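Long-range contact in early 35 kDa protein (Autographa californica nucleopolyhedrovirus, PDB 1P35), which inhibits caspases to block the host cell's apoptotic response to viral infection and suppresses the antiviral RNA interference response: residues A[47-58]-A[167-178]. Sequence-based numbering, arbitrary orientation.
Sequences NISGPIRSVTRK and SFEYNPIGNKVI. With PO4 (phosphate ion), chain D.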
ATOM      1  N   ASN A  47       4.011  18.569  23.579  1.00 28.61           N
ATOM      2  CA  ASN A  47       4.739  19.788  23.324  1.00 34.94           C
ATOM      3  C   ASN A  47       5.153  19.975  21.867  1.00 31.75           C
ATOM      4  O   ASN A  47       5.438  18.995  21.151  1.00 23.46           O
ATOM      5  CB  ASN A  47       5.988  19.825  24.222  1.00 39.95           C
ATOM      6  CG  ASN A  47       5.664  20.080  25.684  1.00 28.26           C
ATOM      7  OD1 ASN A  47       6.267  19.483  26.594  1.00 34.46           O
ATOM      8  ND2 ASN A  47       4.739  20.996  25.924  1.00 27.86           N
ATOM      9  N   ILE A  48       5.134  21.236  21.435  1.00 31.22           N
ATOM     10  CA  ILE A  48       5.595  21.637  20.112  1.00 34.74           C
ATOM     11  C   ILE A  48       6.389  22.945  20.335  1.00 34.89           C
ATOM     12  O   ILE A  48       6.215  23.607  21.358  1.00 24.12           O
ATOM     13  CB  ILE A  48       4.421  21.794  19.075  1.00 42.15           C
ATOM     14  CG1 ILE A  48       3.349  22.744  19.596  1.00 30.65           C
ATOM     15  CG2 ILE A  48       3.835  20.399  18.720  1.00 27.89           C
ATOM     16  CD1 ILE A  48       2.198  22.923  18.619  1.00 33.83           C
ATOM     17  N   SER A  49       7.275  23.307  19.413  1.00 26.75           N
ATOM     18  CA  SER A  49       8.099  24.501  19.609  1.00 28.73           C
ATOM     19  C   SER A  49       7.434  25.869  19.267  1.00 33.93           C
ATOM     20  O   SER A  49       8.047  26.908  19.419  1.00 47.22           O
ATOM     21  CB  SER A  49       9.393  24.346  18.820  1.00 37.16           C
ATOM     22  OG  SER A  49       9.110  24.186  17.442  1.00 34.00           O
ATOM     23  N   GLY A  50       6.183  25.859  18.819  1.00 27.69           N
ATOM     24  CA  GLY A  50       5.523  27.114  18.499  1.00 28.23           C
ATOM     25  C   GLY A  50       4.010  27.040  18.306  1.00 40.36           C
ATOM     26  O   GLY A  50       3.445  25.959  18.200  1.00 43.92           O
ATOM     27  N   PRO A  51       3.343  28.195  18.188  1.00 36.14           N
ATOM     28  CA  PRO A  51       1.897  28.188  18.029  1.00 35.92           C
ATOM     29  C   PRO A  51       1.403  27.561  16.755  1.00 39.68           C
ATOM     30  O   PRO A  51       1.999  27.735  15.699  1.00 38.87           O
ATOM     31  CB  PRO A  51       1.540  29.670  18.130  1.00 26.66           C
ATOM     32  CG  PRO A  51       2.830  30.347  17.390  1.00 29.05           C
ATOM     33  CD  PRO A  51       3.878  29.581  18.179  1.00 40.46           C
ATOM     34  N   ILE A  52       0.301  26.825  16.882  1.00 29.85           N
ATOM     35  CA  ILE A  52      -0.334  26.198  15.741  1.00 39.76           C
ATOM     36  C   ILE A  52      -1.003  27.284  14.907  1.00 43.24           C
ATOM     37  O   ILE A  52      -1.527  28.260  15.432  1.00 42.69           O
ATOM     38  CB  ILE A  52      -1.386  25.167  16.179  1.00 33.36           C
ATOM     39  CG1 ILE A  52      -0.650  23.928  16.745  1.00 45.82           C
ATOM     40  CG2 ILE A  52      -2.311  24.851  15.039  1.00 23.00           C
ATOM     41  CD1 ILE A  52      -1.560  22.827  17.244  1.00 33.85           C
ATOM     42  N   ARG A  53      -0.992  27.100  13.601  1.00 46.75           N
ATOM     43  CA  ARG A  53      -1.571  28.088  12.758  1.00 38.17           C
ATOM     44  C   ARG A  53      -2.765  27.553  11.992  1.00 45.73           C
ATOM     45  O   ARG A  53      -3.778  28.235  11.871  1.00 43.33           O
ATOM     46  CB  ARG A  53      -0.524  28.615  11.808  1.00 44.65           C
ATOM     47  CG  ARG A  53      -0.991  29.872  11.128  1.00 89.44           C
ATOM     48  CD  ARG A  53      -0.061  30.212  10.009  1.00 93.24           C
ATOM     49  NE  ARG A  53      -0.115  29.166   9.012  1.00 68.19           N
ATOM     50  CZ  ARG A  53       0.830  29.000   8.113  1.00 99.12           C
ATOM     51  NH1 ARG A  53       1.888  29.820   8.111  1.00 83.72           N
ATOM     52  NH2 ARG A  53       0.714  28.020   7.226  1.00100.00           N
ATOM     53  N   SER A  54      -2.631  26.364  11.420  1.00 33.04           N
ATOM     54  CA  SER A  54      -3.763  25.756  10.741  1.00 38.07           C
ATOM     55  C   SER A  54      -3.556  24.254  10.659  1.00 39.19           C
ATOM     56  O   SER A  54      -2.450  23.789  10.851  1.00 40.24           O
ATOM     57  CB  SER A  54      -3.986  26.363   9.359  1.00 43.75           C
ATOM     58  OG  SER A  54      -2.855  26.246   8.551  1.00 47.16           O
ATOM     59  N   VAL A  55      -4.634  23.505  10.443  1.00 38.20           N
ATOM     60  CA  VAL A  55      -4.549  22.057  10.331  1.00 43.45           C
ATOM     61  C   VAL A  55      -4.444  21.772   8.863  1.00 38.52           C
ATOM     62  O   VAL A  55      -4.968  22.516   8.045  1.00 47.31           O
ATOM     63  CB  VAL A  55      -5.822  21.360  10.811  1.00 37.47           C
ATOM     64  CG1 VAL A  55      -5.948  21.448  12.339  1.00 38.91           C
ATOM     65  CG2 VAL A  55      -7.014  22.053  10.158  1.00 31.66           C
ATOM     66  N   THR A  56      -3.801  20.675   8.518  1.00 32.11           N
ATOM     67  CA  THR A  56      -3.686  20.372   7.118  1.00 22.53           C
ATOM     68  C   THR A  56      -4.330  19.017   6.841  1.00 35.79           C
ATOM     69  O   THR A  56      -4.795  18.344   7.761  1.00 51.63           O
ATOM     70  CB  THR A  56      -2.207  20.393   6.711  1.00 21.75           C
ATOM     71  OG1 THR A  56      -1.459  19.460   7.522  1.00 33.68           O
ATOM     72  CG2 THR A  56      -1.649  21.773   6.916  1.00 20.75           C
ATOM     73  N   ARG A  57      -4.423  18.660   5.572  1.00 39.17           N
ATOM     74  CA  ARG A  57      -4.987  17.372   5.149  1.00 30.85           C
ATOM     75  C   ARG A  57      -3.905  16.751   4.283  1.00 44.30           C
ATOM     76  O   ARG A  57      -3.375  17.396   3.370  1.00 36.73           O
ATOM     77  CB  ARG A  57      -6.282  17.570   4.334  1.00 38.50           C
ATOM     78  CG  ARG A  57      -7.019  16.272   3.823  1.00 44.47           C
ATOM     79  CD  ARG A  57      -7.419  15.328   4.953  1.00 70.45           C
ATOM     80  NE  ARG A  57      -8.392  14.285   4.583  1.00 88.05           N
ATOM     81  CZ  ARG A  57      -8.206  13.287   3.713  1.00 88.32           C
ATOM     82  NH1 ARG A  57      -7.062  13.140   3.052  1.00 74.71           N
ATOM     83  NH2 ARG A  57      -9.177  12.399   3.525  1.00 85.17           N
ATOM     84  N   LYS A  58      -3.533  15.516   4.605  1.00 33.29           N
ATOM     85  CA  LYS A  58      -2.511  14.824   3.836  1.00 35.66           C
ATOM     86  C   LYS A  58      -3.188  13.750   3.027  1.00 34.65           C
ATOM     87  O   LYS A  58      -4.327  13.369   3.323  1.00 40.30           O
ATOM     88  CB  LYS A  58      -1.453  14.199   4.767  1.00 33.46           C
ATOM     89  CG  LYS A  58      -0.974  15.138   5.844  1.00 30.98           C
ATOM     90  CD  LYS A  58      -0.467  16.497   5.318  1.00 20.80           C
ATOM     91  CE  LYS A  58       0.693  16.363   4.367  1.00 33.48           C
ATOM     92  NZ  LYS A  58       1.123  17.721   3.933  1.00 25.44           N
ATOM     93  N   SER A 167      -2.653  16.496  11.519  1.00 31.20           N
ATOM     94  CA  SER A 167      -1.546  17.203  10.919  1.00 28.36           C
ATOM     95  C   SER A 167      -1.846  18.698  10.999  1.00 35.08           C
ATOM     96  O   SER A 167      -2.985  19.109  10.907  1.00 32.53           O
ATOM     97  CB  SER A 167      -1.312  16.754   9.470  1.00 25.76           C
ATOM     98  OG  SER A 167      -2.501  16.802   8.698  1.00 46.56           O
ATOM     99  N   PHE A 168      -0.818  19.511  11.171  1.00 34.40           N
ATOM    100  CA  PHE A 168      -1.044  20.927  11.275  1.00 26.35           C
ATOM    101  C   PHE A 168       0.282  21.662  11.060  1.00 37.04           C
ATOM    102  O   PHE A 168       1.364  21.051  11.157  1.00 30.01           O
ATOM    103  CB  PHE A 168      -1.674  21.239  12.663  1.00 25.44           C
ATOM    104  CG  PHE A 168      -0.762  20.880  13.856  1.00 34.76           C
ATOM    105  CD1 PHE A 168       0.442  21.555  14.066  1.00 29.40           C
ATOM    106  CD2 PHE A 168      -1.084  19.817  14.701  1.00 33.79           C
ATOM    107  CE1 PHE A 168       1.330  21.161  15.102  1.00 24.29           C
ATOM    108  CE2 PHE A 168      -0.229  19.415  15.729  1.00 19.69           C
ATOM    109  CZ  PHE A 168       0.992  20.094  15.924  1.00 19.73           C
ATOM    110  N   GLU A 169       0.197  22.941  10.698  1.00 40.31           N
ATOM    111  CA  GLU A 169       1.392  23.755  10.546  1.00 42.73           C
ATOM    112  C   GLU A 169       1.527  24.641  11.771  1.00 29.30           C
ATOM    113  O   GLU A 169       0.537  25.084  12.354  1.00 37.85           O
ATOM    114  CB  GLU A 169       1.330  24.649   9.309  1.00 26.66           C
ATOM    115  CG  GLU A 169       1.693  23.933   8.043  1.00 46.01           C
ATOM    116  CD  GLU A 169       1.378  24.738   6.815  1.00 36.50           C
ATOM    117  OE1 GLU A 169       1.686  25.934   6.823  1.00 77.52           O
ATOM    118  OE2 GLU A 169       0.853  24.176   5.836  1.00 79.27           O
ATOM    119  N   TYR A 170       2.758  24.872  12.178  1.00 33.88           N
ATOM    120  CA  TYR A 170       2.985  25.743  13.311  1.00 33.40           C
ATOM    121  C   TYR A 170       4.208  26.636  13.019  1.00 43.75           C
ATOM    122  O   TYR A 170       4.967  26.408  12.036  1.00 28.29           O
ATOM    123  CB  TYR A 170       3.176  24.923  14.595  1.00 32.08           C
ATOM    124  CG  TYR A 170       4.368  23.977  14.564  1.00 30.92           C
ATOM    125  CD1 TYR A 170       4.395  22.878  13.721  1.00 30.05           C
ATOM    126  CD2 TYR A 170       5.473  24.190  15.399  1.00 27.28           C
ATOM    127  CE1 TYR A 170       5.509  22.003  13.707  1.00 36.04           C
ATOM    128  CE2 TYR A 170       6.584  23.326  15.389  1.00 23.41           C
ATOM    129  CZ  TYR A 170       6.604  22.260  14.550  1.00 25.51           C
ATOM    130  OH  TYR A 170       7.776  21.567  14.407  1.00 33.44           O
ATOM    131  N   ASN A 171       4.377  27.648  13.863  1.00 38.43           N
ATOM    132  CA  ASN A 171       5.473  28.623  13.762  1.00 40.42           C
ATOM    133  C   ASN A 171       6.436  28.434  14.940  1.00 33.15           C
ATOM    134  O   ASN A 171       6.238  28.986  16.011  1.00 41.48           O
ATOM    135  CB  ASN A 171       4.848  30.008  13.758  1.00 31.77           C
ATOM    136  CG  ASN A 171       3.964  30.193  12.576  1.00 32.28           C
ATOM    137  OD1 ASN A 171       2.756  30.416  12.697  1.00 50.71           O
ATOM    138  ND2 ASN A 171       4.557  30.043  11.378  1.00 29.25           N
ATOM    139  N   PRO A 172       7.543  27.720  14.715  1.00 40.17           N
ATOM    140  CA  PRO A 172       8.577  27.410  15.724  1.00 37.80           C
ATOM    141  C   PRO A 172       9.149  28.627  16.432  1.00 28.52           C
ATOM    142  O   PRO A 172       9.505  29.622  15.796  1.00 39.42           O
ATOM    143  CB  PRO A 172       9.658  26.687  14.910  1.00 27.79           C
ATOM    144  CG  PRO A 172       8.908  26.192  13.684  1.00 31.56           C
ATOM    145  CD  PRO A 172       7.993  27.322  13.369  1.00 22.79           C
ATOM    146  N   ILE A 173       9.203  28.592  17.751  1.00 37.55           N
ATOM    147  CA  ILE A 173       9.824  29.715  18.427  1.00 35.08           C
ATOM    148  C   ILE A 173      11.335  29.364  18.423  1.00 40.57           C
ATOM    149  O   ILE A 173      11.738  28.234  18.702  1.00 45.08           O
ATOM    150  CB  ILE A 173       9.307  29.905  19.893  1.00 31.05           C
ATOM    151  CG1 ILE A 173       7.830  30.377  19.943  1.00 36.36           C
ATOM    152  CG2 ILE A 173      10.231  30.814  20.614  1.00 35.78           C
ATOM    153  CD1 ILE A 173       7.381  31.452  18.851  1.00 30.98           C
ATOM    154  N   GLY A 174      12.164  30.319  18.019  1.00 49.98           N
ATOM    155  CA  GLY A 174      13.612  30.141  18.017  1.00 52.11           C
ATOM    156  C   GLY A 174      14.410  28.982  17.440  1.00 49.48           C
ATOM    157  O   GLY A 174      15.311  28.493  18.116  1.00 57.81           O
ATOM    158  N   ASN A 175      14.136  28.578  16.199  1.00 43.74           N
ATOM    159  CA  ASN A 175      14.879  27.466  15.574  1.00 56.89           C
ATOM    160  C   ASN A 175      14.935  26.154  16.382  1.00 50.87           C
ATOM    161  O   ASN A 175      15.957  25.473  16.442  1.00 54.79           O
ATOM    162  CB  ASN A 175      16.317  27.891  15.228  1.00 64.12           C
ATOM    163  CG  ASN A 175      16.364  29.124  14.341  1.00 61.41           C
ATOM    164  OD1 ASN A 175      15.559  29.268  13.422  1.00 69.64           O
ATOM    165  ND2 ASN A 175      17.325  30.003  14.597  1.00 63.25           N
ATOM    166  N   LYS A 176      13.822  25.822  17.002  1.00 39.79           N
ATOM    167  CA  LYS A 176      13.691  24.599  17.762  1.00 40.60           C
ATOM    168  C   LYS A 176      12.536  23.787  17.152  1.00 32.61           C
ATOM    169  O   LYS A 176      11.612  24.372  16.538  1.00 27.96           O
ATOM    170  CB  LYS A 176      13.338  24.932  19.197  1.00 31.79           C
ATOM    171  CG  LYS A 176      14.406  25.663  19.940  1.00 52.41           C
ATOM    172  CD  LYS A 176      15.521  24.717  20.344  1.00 42.11           C
ATOM    173  CE  LYS A 176      16.531  25.423  21.222  1.00 51.32           C
ATOM    174  NZ  LYS A 176      17.663  24.521  21.530  1.00 55.33           N
ATOM    175  N   VAL A 177      12.626  22.465  17.319  1.00 40.07           N
ATOM    176  CA  VAL A 177      11.618  21.485  16.929  1.00 37.67           C
ATOM    177  C   VAL A 177      11.547  20.472  18.060  1.00 36.24           C
ATOM    178  O   VAL A 177      12.554  20.019  18.566  1.00 29.98           O
ATOM    179  CB  VAL A 177      11.989  20.617  15.742  1.00 35.53           C
ATOM    180  CG1 VAL A 177      10.728  19.903  15.231  1.00 29.57           C
ATOM    181  CG2 VAL A 177      12.678  21.403  14.726  1.00 61.38           C
ATOM    182  N   ILE A 178      10.344  20.091  18.439  1.00 41.61           N
ATOM    183  CA  ILE A 178      10.181  19.108  19.478  1.00 24.94           C
ATOM    184  C   ILE A 178       9.535  17.854  18.838  1.00 40.09           C
ATOM    185  O   ILE A 178       8.467  17.952  18.261  1.00 35.94           O
ATOM    186  CB  ILE A 178       9.279  19.695  20.555  1.00 21.10           C
ATOM    187  CG1 ILE A 178       9.964  20.904  21.170  1.00 22.65           C
ATOM    188  CG2 ILE A 178       8.918  18.645  21.601  1.00 24.55           C
ATOM    189  CD1 ILE A 178       9.158  21.610  22.279  1.00 21.49           C
TER
HETATM  190  P   PO4 D   1       3.544  16.318   1.248  1.00 57.27           P
HETATM  191  O1  PO4 D   1       3.463  17.324   2.388  1.00 54.50           O
HETATM  192  O2  PO4 D   1       2.548  16.724   0.179  1.00 83.74           O
HETATM  193  O3  PO4 D   1       4.945  16.293   0.652  1.00 58.37           O
HETATM  194  O4  PO4 D   1       3.235  14.955   1.804  1.00 62.58           O
HETATM  195  O   HOH W   1       7.921  21.277  17.386  1.00 26.57           O
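Antiparallel backbone pairing joins 52-55 to 167-170: Arg-53 N donates to Glu-169 O at 2.8 Å, and Ser-54 O takes the N-H of Glu-169, also at 2.8 Å. Asn-171 N to Pro-51 O and Thr-56 N to Ser-167 O extend the ladder at its two ends.

Where the loops after strands 42-48 and 164-170 meet the start of strand 176-179, Ser-49 OG donates to Lys-176 O at 2.7 Å from above the carbonyl plane; set between the backbone N and carbonyl carbon (chi1 60°), OG also lies in plane at the Tyr-170 ring edge, 3.4 Å from Tyr-170 CE2. Ser-49 O accepts from Ile-173 N, and one water accepts from both Ser-49 N and Ile-178 N, engaging both backbone polar atoms of this buried serine.

Ile-52 sets CD1 over the centre of the Phe-168 ring, 3.7 Å from its centroid, a CH-pi contact, while Ile-48 CG2 meets the ring edge 4.0 Å from Phe-168 CZ. Val-102 touches both Ile-52 and Phe-168.

Glu-169 shares the face of Ser-54; its modelled salt bridge to poorly ordered Arg-53 is too close and doubtful. Arg-53 and Ser-54 opposite Glu-169 form a classic beta bulge, where strand 52-55 pairs with strand 164-170, itself paired with strands 24-33 and 98-106.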